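Local coordinates for DNA gyrase, B subunit, truncated (Myxococcus xanthus, PDB 3CWV), which probably carries out the ATP-dependent breakage, passage and rejoining of double-stranded DNA, as other type II topoisomerases of the GyrB family do, at residues G207-W212 with T301-V306; V228-T233 with Q337-E342. All blocks are in the same frame, centred on the assembly; numbering follows the deposited sequence.

Both interactions belong to the transducer domain of the GyrB family, which has the ribosomal protein S5-like fold, and they pack helices against one mixed sheet from its two faces. Interaction 1 sets the helix carrying 207-212 on strand 300-307. Interaction 2 sets the helix carrying 337-342 on an edge strand, 228-234, with strand 237-245 lying between the two strands. Their centres are about 13 Å apart, and they meet where A210 lies against V229, although the modelled 3.1 Å between A210 CB and V229 CG1 is doubtfully short. Interaction 1 lies about 12 Å from the centre of the chain and interaction 2 about 23 Å from it.

Interaction 1. Residues G207-W212 with T301-V306; sequences GGVAQW and TAIVAV
V209 of helix 208-217 stands over I303 of strand 300-307 with their CA atoms 6.6 Å apart, the closest pair of CA atoms between the segments. This is helix-on-sheet packing in the S5-like fold of the GyrB transducer domain, where the helix lies on one face of the mixed sheet. No hydrogen bond joins the two segments; the contact is apolar and buried. I303 does most of the work, because its two branches reach different partners. With CG1 anti to the carbonyl carbon (chi1 -54°), CG2 comes anti to the backbone N, and that methyl meets the valine: I303 CG2 lies 3.8 Å from V209 CG1 and 3.9 Å from V209 CB. The other branch, extended through CG1 (chi2 167°), carries CD1 toward the six-membered half of the W212 indole, and I303 CD1 comes 3.7 Å from W212 CE3, the two side chains running nearly at right angles. W212 sits one turn further along the helix, its N bonded to the O of G208 at 3.1 Å. V304 turns to the other face of the sheet and packs on helix 267-284. L184 of helix 171-184 touches both V209 and A305, and W212 leans on A183, so a further helix closes over this side of the contact. The extended side chain of Q211 reaches the backbone of G207, and G207 N donates to Q211 OE1 at 3.1 Å. Between the two side-chain contacts, I303 CD1 also rests 3.6 Å from V209 O, a methyl against a backbone carbonyl.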
ATOM      1  N   GLY A 207      -1.090   0.973  15.471  1.00 35.02           N
ATOM      2  CA  GLY A 207       0.325   0.690  15.676  1.00 34.44           C
ATOM      3  C   GLY A 207       1.085   0.342  14.412  1.00 35.10           C
ATOM      4  O   GLY A 207       2.261   0.038  14.475  1.00 36.05           O
ATOM      5  N   GLY A 208       0.424   0.358  13.253  1.00 34.79           N
ATOM      6  CA  GLY A 208       1.163   0.221  11.992  1.00 28.94           C
ATOM      7  C   GLY A 208       1.860  -1.113  11.741  1.00 30.50           C
ATOM      8  O   GLY A 208       1.320  -2.185  12.031  1.00 27.99           O
ATOM      9  N   VAL A 209       3.068  -1.058  11.200  1.00 29.20           N
ATOM     10  CA  VAL A 209       3.770  -2.289  10.851  1.00 31.28           C
ATOM     11  C   VAL A 209       4.252  -3.026  12.114  1.00 31.74           C
ATOM     12  O   VAL A 209       4.545  -4.216  12.056  1.00 30.55           O
ATOM     13  CB  VAL A 209       4.918  -2.060   9.840  1.00 31.80           C
ATOM     14  CG1 VAL A 209       4.366  -1.578   8.485  1.00 33.90           C
ATOM     15  CG2 VAL A 209       5.981  -1.094  10.404  1.00 30.17           C
ATOM     16  N   ALA A 210       4.303  -2.320  13.246  1.00 31.99           N
ATOM     17  CA  ALA A 210       4.622  -2.954  14.532  1.00 34.60           C
ATOM     18  C   ALA A 210       3.479  -3.862  14.953  1.00 36.38           C
ATOM     19  O   ALA A 210       3.681  -5.019  15.364  1.00 36.54           O
ATOM     20  CB  ALA A 210       4.876  -1.904  15.598  1.00 36.80           C
ATOM     21  N   GLN A 211       2.264  -3.345  14.827  1.00 35.38           N
ATOM     22  CA  GLN A 211       1.101  -4.126  15.178  1.00 36.77           C
ATOM     23  C   GLN A 211       1.006  -5.330  14.236  1.00 37.58           C
ATOM     24  O   GLN A 211       0.679  -6.435  14.672  1.00 38.06           O
ATOM     25  CB  GLN A 211      -0.150  -3.251  15.168  1.00 37.15           C
ATOM     26  CG  GLN A 211      -1.448  -3.958  15.536  1.00 37.26           C
ATOM     27  CD  GLN A 211      -2.533  -2.984  15.925  1.00 35.84           C
ATOM     28  OE1 GLN A 211      -2.375  -1.783  15.761  1.00 36.49           O
ATOM     29  NE2 GLN A 211      -3.645  -3.496  16.446  1.00 35.42           N
ATOM     30  N   TRP A 212       1.361  -5.122  12.964  1.00 36.34           N
ATOM     31  CA  TRP A 212       1.329  -6.158  11.936  1.00 36.13           C
ATOM     32  C   TRP A 212       2.371  -7.240  12.185  1.00 36.23           C
ATOM     33  O   TRP A 212       2.115  -8.422  11.935  1.00 35.72           O
ATOM     34  CB  TRP A 212       1.575  -5.530  10.550  1.00 37.88           C
ATOM     35  CG  TRP A 212       1.399  -6.451   9.352  1.00 39.19           C
ATOM     36  CD1 TRP A 212       0.663  -7.602   9.303  1.00 42.24           C
ATOM     37  CD2 TRP A 212       1.916  -6.251   8.019  1.00 39.87           C
ATOM     38  NE1 TRP A 212       0.728  -8.153   8.040  1.00 45.26           N
ATOM     39  CE2 TRP A 212       1.482  -7.342   7.232  1.00 44.11           C
ATOM     40  CE3 TRP A 212       2.709  -5.261   7.420  1.00 38.01           C
ATOM     41  CZ2 TRP A 212       1.819  -7.480   5.883  1.00 39.91           C
ATOM     42  CZ3 TRP A 212       3.039  -5.391   6.077  1.00 39.31           C
ATOM     43  CH2 TRP A 212       2.593  -6.499   5.320  1.00 41.41           C
ATOM     44  N   THR A 301      11.306 -11.549  12.184  1.00 38.61           N
ATOM     45  CA  THR A 301      10.313 -11.013  11.269  1.00 36.37           C
ATOM     46  C   THR A 301      10.529  -9.493  11.292  1.00 36.06           C
ATOM     47  O   THR A 301      10.375  -8.848  12.333  1.00 34.49           O
ATOM     48  CB  THR A 301       8.867 -11.388  11.679  1.00 37.63           C
ATOM     49  OG1 THR A 301       8.714 -12.814  11.684  1.00 34.68           O
ATOM     50  CG2 THR A 301       7.821 -10.780  10.713  1.00 37.25           C
ATOM     51  N   ALA A 302      10.926  -8.935  10.146  1.00 33.25           N
ATOM     52  CA  ALA A 302      11.213  -7.503  10.037  1.00 30.73           C
ATOM     53  C   ALA A 302      10.423  -6.894   8.869  1.00 32.40           C
ATOM     54  O   ALA A 302      10.248  -7.521   7.811  1.00 31.47           O
ATOM     55  CB  ALA A 302      12.724  -7.269   9.853  1.00 30.28           C
ATOM     56  N   ILE A 303       9.916  -5.686   9.087  1.00 30.51           N
ATOM     57  CA  ILE A 303       9.171  -4.972   8.064  1.00 28.50           C
ATOM     58  C   ILE A 303       9.744  -3.558   7.977  1.00 28.60           C
ATOM     59  O   ILE A 303       9.923  -2.893   9.008  1.00 27.15           O
ATOM     60  CB  ILE A 303       7.662  -4.885   8.413  1.00 26.76           C
ATOM     61  CG1 ILE A 303       7.073  -6.280   8.697  1.00 27.21           C
ATOM     62  CG2 ILE A 303       6.886  -4.185   7.274  1.00 27.29           C
ATOM     63  CD1 ILE A 303       5.716  -6.250   9.347  1.00 30.22           C
ATOM     64  N   VAL A 304      10.044  -3.116   6.752  1.00 27.50           N
ATOM     65  CA  VAL A 304      10.604  -1.789   6.507  1.00 26.35           C
ATOM     66  C   VAL A 304       9.815  -1.097   5.375  1.00 28.43           C
ATOM     67  O   VAL A 304       9.805  -1.580   4.260  1.00 26.12           O
ATOM     68  CB  VAL A 304      12.100  -1.879   6.085  1.00 27.78           C
ATOM     69  CG1 VAL A 304      12.636  -0.475   5.779  1.00 23.56           C
ATOM     70  CG2 VAL A 304      12.969  -2.609   7.164  1.00 26.46           C
ATOM     71  N   ALA A 305       9.154   0.025   5.668  1.00 25.85           N
ATOM     72  CA  ALA A 305       8.292   0.697   4.700  1.00 27.98           C
ATOM     73  C   ALA A 305       8.720   2.156   4.589  1.00 28.73           C
ATOM     74  O   ALA A 305       8.786   2.861   5.596  1.00 29.32           O
ATOM     75  CB  ALA A 305       6.807   0.637   5.142  1.00 23.82           C
ATOM     76  N   VAL A 306       9.019   2.597   3.370  1.00 27.73           N
ATOM     77  CA  VAL A 306       9.310   4.022   3.156  1.00 27.42           C
ATOM     78  C   VAL A 306       8.172   4.602   2.344  1.00 25.69           C
ATOM     79  O   VAL A 306       7.543   3.903   1.570  1.00 23.66           O
ATOM     80  CB  VAL A 306      10.713   4.245   2.510  1.00 27.29           C
ATOM     81  CG1 VAL A 306      10.793   3.601   1.124  1.00 28.50           C
ATOM     82  CG2 VAL A 306      11.076   5.755   2.464  1.00 28.51           C
TER

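Interaction 2. Residues V228-T233 with Q337-E342; sequences VVFDFT and QPLFIE
F230 and F340 meet as an edge-to-face pair, and their first torsions set it up. In F230, CG is anti to the carbonyl carbon (chi1 -59°), which carries the ring out from the strand toward helix 328-345. F340 departs from a staggered position, and its chi1 of -93° turns the ring toward the strand, where it offers a face. The planes stand at 76° with centroids of the F230 and F340 rings 4.9 Å apart, a T-shaped arrangement in which F230 is the edge. Contact is made off centre: F230 CE2 lies over the rim of the F340 face, 3.5 Å from F340 CZ and 3.6 Å from F340 CE1. The CD1-CE1 side of the F230 ring meets L339 obliquely: L339 CB is 3.8 Å from F230 CE1 and the L339 CD1 methyl is 4.0 Å from the same F230 CE1, the two side chains running past each other in opposite directions. The F230 ring is therefore wedged between two consecutive helix residues. V228 adds a looser touch, its CG1 lying 4.3 Å from F340 CE1. Without the phenyl ring, as with an alanine here, the F340 face is likely to lose its aromatic edge and L339 its ring partner, opening a gap between strand and helix. Strand and helix run roughly antiparallel, with their axes 10.9 Å apart at closest approach. F230 also packs on L336 of the same helix, while F340 reaches L243 of the next strand, 237-245, and L276 and A279 of helix 267-284, joining the two helices to the sheet.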
ATOM      1  N   VAL A 228      10.424  -4.182  18.214  1.00 34.14           N
ATOM      2  CA  VAL A 228      11.241  -2.972  18.135  1.00 34.38           C
ATOM      3  C   VAL A 228      10.697  -2.120  16.989  1.00 35.83           C
ATOM      4  O   VAL A 228      10.512  -2.630  15.893  1.00 35.67           O
ATOM      5  CB  VAL A 228      12.717  -3.290  17.868  1.00 34.18           C
ATOM      6  CG1 VAL A 228      13.525  -1.991  17.767  1.00 36.78           C
ATOM      7  CG2 VAL A 228      13.283  -4.183  18.958  1.00 35.72           C
ATOM      8  N   VAL A 229      10.449  -0.834  17.231  1.00 35.13           N
ATOM      9  CA  VAL A 229       9.796   0.006  16.227  1.00 36.07           C
ATOM     10  C   VAL A 229      10.507   1.339  16.039  1.00 36.83           C
ATOM     11  O   VAL A 229      11.075   1.888  16.983  1.00 36.13           O
ATOM     12  CB  VAL A 229       8.303   0.287  16.575  1.00 36.17           C
ATOM     13  CG1 VAL A 229       7.577  -1.007  16.846  1.00 37.89           C
ATOM     14  CG2 VAL A 229       8.175   1.193  17.787  1.00 43.19           C
ATOM     15  N   PHE A 230      10.468   1.850  14.814  1.00 34.95           N
ATOM     16  CA  PHE A 230      10.945   3.197  14.492  1.00 34.38           C
ATOM     17  C   PHE A 230       9.968   3.847  13.531  1.00 34.11           C
ATOM     18  O   PHE A 230       9.311   3.158  12.739  1.00 32.90           O
ATOM     19  CB  PHE A 230      12.335   3.147  13.857  1.00 36.38           C
ATOM     20  CG  PHE A 230      13.371   2.507  14.726  1.00 38.57           C
ATOM     21  CD1 PHE A 230      13.874   3.179  15.838  1.00 39.69           C
ATOM     22  CD2 PHE A 230      13.848   1.240  14.434  1.00 39.49           C
ATOM     23  CE1 PHE A 230      14.833   2.594  16.642  1.00 41.43           C
ATOM     24  CE2 PHE A 230      14.808   0.651  15.243  1.00 44.78           C
ATOM     25  CZ  PHE A 230      15.296   1.329  16.346  1.00 39.88           C
ATOM     26  N   ASP A 231       9.818   5.162  13.638  1.00 30.68           N
ATOM     27  CA  ASP A 231       8.984   5.904  12.717  1.00 34.84           C
ATOM     28  C   ASP A 231       9.594   7.288  12.680  1.00 35.63           C
ATOM     29  O   ASP A 231       9.561   7.991  13.688  1.00 34.54           O
ATOM     30  CB  ASP A 231       7.544   6.000  13.247  1.00 34.15           C
ATOM     31  CG  ASP A 231       6.615   6.797  12.328  1.00 39.57           C
ATOM     32  OD1 ASP A 231       7.010   7.224  11.203  1.00 37.22           O
ATOM     33  OD2 ASP A 231       5.452   7.004  12.746  1.00 40.61           O
ATOM     34  N   PHE A 232      10.160   7.672  11.539  1.00 32.40           N
ATOM     35  CA  PHE A 232      10.749   9.010  11.415  1.00 33.12           C
ATOM     36  C   PHE A 232      10.694   9.510   9.979  1.00 33.47           C
ATOM     37  O   PHE A 232      10.378   8.750   9.068  1.00 31.67           O
ATOM     38  CB  PHE A 232      12.195   9.019  11.931  1.00 31.55           C
ATOM     39  CG  PHE A 232      13.150   8.195  11.101  1.00 32.60           C
ATOM     40  CD1 PHE A 232      14.001   8.809  10.191  1.00 33.40           C
ATOM     41  CD2 PHE A 232      13.214   6.824  11.246  1.00 31.09           C
ATOM     42  CE1 PHE A 232      14.867   8.057   9.423  1.00 34.01           C
ATOM     43  CE2 PHE A 232      14.090   6.073  10.493  1.00 34.38           C
ATOM     44  CZ  PHE A 232      14.914   6.692   9.577  1.00 35.17           C
ATOM     45  N   THR A 233      11.003  10.789   9.786  1.00 34.33           N
ATOM     46  CA  THR A 233      10.951  11.412   8.466  1.00 34.31           C
ATOM     47  C   THR A 233      12.321  12.009   8.125  1.00 34.58           C
ATOM     48  O   THR A 233      12.990  12.610   8.980  1.00 34.05           O
ATOM     49  CB  THR A 233       9.829  12.454   8.394  1.00 36.12           C
ATOM     50  OG1 THR A 233       8.569  11.796   8.599  1.00 41.01           O
ATOM     51  CG2 THR A 233       9.786  13.152   7.033  1.00 36.64           C
ATOM     52  N   GLN A 337      21.271   3.770  14.003  1.00 36.19           N
ATOM     53  CA  GLN A 337      22.374   3.082  14.688  1.00 38.83           C
ATOM     54  C   GLN A 337      22.521   3.443  16.174  1.00 39.18           C
ATOM     55  O   GLN A 337      22.617   2.543  16.996  1.00 40.23           O
ATOM     56  CB  GLN A 337      23.700   3.215  13.941  1.00 39.78           C
ATOM     57  CG  GLN A 337      24.759   2.250  14.447  1.00 41.43           C
ATOM     58  CD  GLN A 337      25.882   2.055  13.474  1.00 44.50           C
ATOM     59  OE1 GLN A 337      25.685   1.519  12.386  1.00 46.92           O
ATOM     60  NE2 GLN A 337      27.078   2.481  13.858  1.00 40.22           N
ATOM     61  N   PRO A 338      22.507   4.746  16.523  1.00 39.65           N
ATOM     62  CA  PRO A 338      22.576   5.120  17.948  1.00 40.99           C
ATOM     63  C   PRO A 338      21.317   4.761  18.758  1.00 41.55           C
ATOM     64  O   PRO A 338      21.419   4.478  19.956  1.00 40.59           O
ATOM     65  CB  PRO A 338      22.770   6.640  17.924  1.00 41.64           C
ATOM     66  CG  PRO A 338      22.434   7.089  16.554  1.00 41.06           C
ATOM     67  CD  PRO A 338      22.521   5.919  15.633  1.00 40.55           C
ATOM     68  N   LEU A 339      20.154   4.781  18.106  1.00 37.19           N
ATOM     69  CA  LEU A 339      18.911   4.338  18.733  1.00 37.48           C
ATOM     70  C   LEU A 339      18.919   2.853  19.035  1.00 36.62           C
ATOM     71  O   LEU A 339      18.434   2.446  20.082  1.00 38.79           O
ATOM     72  CB  LEU A 339      17.698   4.691  17.868  1.00 37.75           C
ATOM     73  CG  LEU A 339      17.378   6.170  17.626  1.00 38.87           C
ATOM     74  CD1 LEU A 339      16.147   6.320  16.726  1.00 37.52           C
ATOM     75  CD2 LEU A 339      17.171   6.948  18.926  1.00 41.71           C
ATOM     76  N   PHE A 340      19.469   2.049  18.124  1.00 35.15           N
ATOM     77  CA  PHE A 340      19.590   0.618  18.321  1.00 35.50           C
ATOM     78  C   PHE A 340      20.560   0.333  19.487  1.00 38.81           C
ATOM     79  O   PHE A 340      20.275  -0.530  20.322  1.00 38.27           O
ATOM     80  CB  PHE A 340      20.149  -0.066  17.074  1.00 35.51           C
ATOM     81  CG  PHE A 340      19.104  -0.611  16.093  1.00 35.19           C
ATOM     82  CD1 PHE A 340      18.129  -1.514  16.494  1.00 30.90           C
ATOM     83  CD2 PHE A 340      19.175  -0.260  14.735  1.00 32.40           C
ATOM     84  CE1 PHE A 340      17.218  -2.051  15.571  1.00 35.52           C
ATOM     85  CE2 PHE A 340      18.283  -0.768  13.816  1.00 33.11           C
ATOM     86  CZ  PHE A 340      17.292  -1.669  14.224  1.00 33.46           C
ATOM     87  N   ILE A 341      21.712   1.017  19.506  1.00 39.49           N
ATOM     88  CA  ILE A 341      22.704   0.897  20.600  1.00 39.94           C
ATOM     89  C   ILE A 341      22.056   1.105  21.986  1.00 40.94           C
ATOM     90  O   ILE A 341      22.117   0.224  22.841  1.00 43.22           O
ATOM     91  CB  ILE A 341      23.916   1.863  20.399  1.00 39.63           C
ATOM     92  CG1 ILE A 341      24.786   1.383  19.227  1.00 39.22           C
ATOM     93  CG2 ILE A 341      24.786   1.950  21.678  1.00 38.08           C
ATOM     94  CD1 ILE A 341      25.879   2.350  18.807  1.00 39.65           C
ATOM     95  N   GLU A 342      21.423   2.253  22.194  1.00 40.37           N
ATOM     96  CA  GLU A 342      20.772   2.539  23.463  1.00 42.94           C
ATOM     97  C   GLU A 342      19.641   1.557  23.768  1.00 43.80           C
ATOM     98  O   GLU A 342      19.568   0.985  24.859  1.00 42.15           O
ATOM     99  CB  GLU A 342      20.243   3.961  23.464  1.00 41.11           C
ATOM    100  CG  GLU A 342      19.415   4.323  24.694  1.00 54.16           C
ATOM    101  CD  GLU A 342      20.247   4.593  25.967  1.00 62.82           C
ATOM    102  OE1 GLU A 342      19.692   5.208  26.910  1.00 65.82           O
ATOM    103  OE2 GLU A 342      21.438   4.201  26.033  1.00 65.99           O
TER